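Local structure of aromatic-amino-acid:2-oxoglutarate transaminase (6HND) at the interface of chains A and B. The protein catalyses pyridoxal-phosphate-dependent transamination of aromatic amino acids, with 2-oxoglutarate as amino-group acceptor, and may also act on 2-aminoadipate. Sequence-based numbering; all coordinates share one arbitrary frame. Chains: chain A/B, Aromatic-amino-acid:2-oxoglutarate transaminase.

The interface of chains A and B. Residues chain A 460, 463-464; chain B 24, 32-33, 35.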
# COMPACT_ATOMS: atom_id res chain seq x y z
N TRP A 460 -3.33 12.58 33.71
CA TRP A 460 -4.75 12.49 34.14
C TRP A 460 -5.29 13.90 34.42
O TRP A 460 -6.40 14.18 33.94
CB TRP A 460 -4.94 11.57 35.36
CG TRP A 460 -4.87 10.11 35.02
CD1 TRP A 460 -3.97 9.20 35.50
CD2 TRP A 460 -5.75 9.37 34.15
NE1 TRP A 460 -4.24 7.96 35.01
CE2 TRP A 460 -5.30 8.03 34.16
CE3 TRP A 460 -6.86 9.70 33.38
CZ2 TRP A 460 -5.94 7.03 33.43
CZ3 TRP A 460 -7.47 8.72 32.64
CH2 TRP A 460 -7.02 7.40 32.67
N ILE A 463 -5.93 15.78 31.26
CA ILE A 463 -7.16 15.28 30.57
C ILE A 463 -8.39 15.89 31.29
O ILE A 463 -9.31 16.38 30.57
CB ILE A 463 -7.17 13.75 30.50
CG1 ILE A 463 -6.04 13.22 29.59
CG2 ILE A 463 -8.52 13.21 30.06
CD1 ILE A 463 -5.77 11.74 29.75
N SER A 464 -8.37 15.96 32.62
CA SER A 464 -9.48 16.56 33.41
C SER A 464 -9.61 18.04 33.04
O SER A 464 -10.74 18.54 33.06
CB SER A 464 -9.36 16.34 34.91
OG SER A 464 -8.39 17.17 35.52
N PRO B 24 -4.27 6.89 28.57
CA PRO B 24 -3.58 6.11 29.63
C PRO B 24 -4.30 4.78 29.93
O PRO B 24 -5.51 4.71 29.73
CB PRO B 24 -3.55 7.02 30.88
CG PRO B 24 -4.17 8.33 30.42
CD PRO B 24 -4.95 8.04 29.15
N PHE B 32 -11.31 11.81 39.22
CA PHE B 32 -11.06 12.14 37.79
C PHE B 32 -12.38 12.12 37.01
O PHE B 32 -13.12 11.13 37.09
CB PHE B 32 -10.05 11.19 37.15
CG PHE B 32 -10.04 11.29 35.65
CD1 PHE B 32 -9.44 12.36 35.02
CD2 PHE B 32 -10.66 10.32 34.87
CE1 PHE B 32 -9.44 12.46 33.64
CE2 PHE B 32 -10.65 10.41 33.49
CZ PHE B 32 -10.04 11.49 32.87
N LYS B 33 -12.65 13.21 36.30
CA LYS B 33 -13.78 13.37 35.36
C LYS B 33 -13.20 13.92 34.07
O LYS B 33 -12.57 14.98 34.07
CB LYS B 33 -14.84 14.30 35.97
CG LYS B 33 -16.16 14.41 35.22
CD LYS B 33 -17.13 15.43 35.84
CE LYS B 33 -18.53 15.38 35.24
NZ LYS B 33 -18.53 15.72 33.80
N HIS B 35 -13.02 15.95 30.63
CA HIS B 35 -13.62 17.24 30.23
C HIS B 35 -14.52 16.94 29.04
O HIS B 35 -14.16 16.02 28.27
CB HIS B 35 -12.50 18.25 29.99
CG HIS B 35 -12.94 19.64 29.68
ND1 HIS B 35 -13.68 19.95 28.56
CD2 HIS B 35 -12.67 20.80 30.30
CE1 HIS B 35 -13.91 21.25 28.54
NE2 HIS B 35 -13.29 21.80 29.58
O HOH W 1 -10.82 15.33 28.67
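A:Trp460 meets B:Pro24 and B:Phe32 in a mainly apolar patch of the two-fold interface, where an N-terminal segment of one subunit lies along a helix of the other and appears to contribute to holding the two subunits together, a worked example of a reciprocal arm contact, repeated with the chains exchanged by the two-fold. B:Pro24 caps one face of the indole: its CG sits 3.7 Å from the centroid of the six-membered ring in a CH-pi contact, while CB approaches CZ2 of A:Trp460 at 3.5 Å. The benzo rim of the same indole, led by CE3, points into the centre of one face of B:Phe32, an edge-to-face pair with planes at 63°. In B:Phe32, CG anti to the backbone N (chi1 166°) carries the ring to the helix, and chi2 of 76° turns it so that its edge faces CG2 of A:Ile463, which lies in the ring plane, 3.6 Å from CZ. CD1, at the end of the other branch of A:Ile463, reaches toward the B:Pro24 ring, 3.8 Å from CG. The isoleucine thus packs against both proline and phenylalanine beside the tryptophan, which should limit their movement. Farther along, a water links the carbonyl O of A:Ile463, at 2.6 Å, to the backbone N of B:His35, at 3.0 Å, adding a polar bridge beside the packed rings. On chain A the contact occupies the C-terminal end of helix 451-464, just ahead of strand 467-468; on chain B it is formed by extended loop between helix 10-14 and strand 39-40.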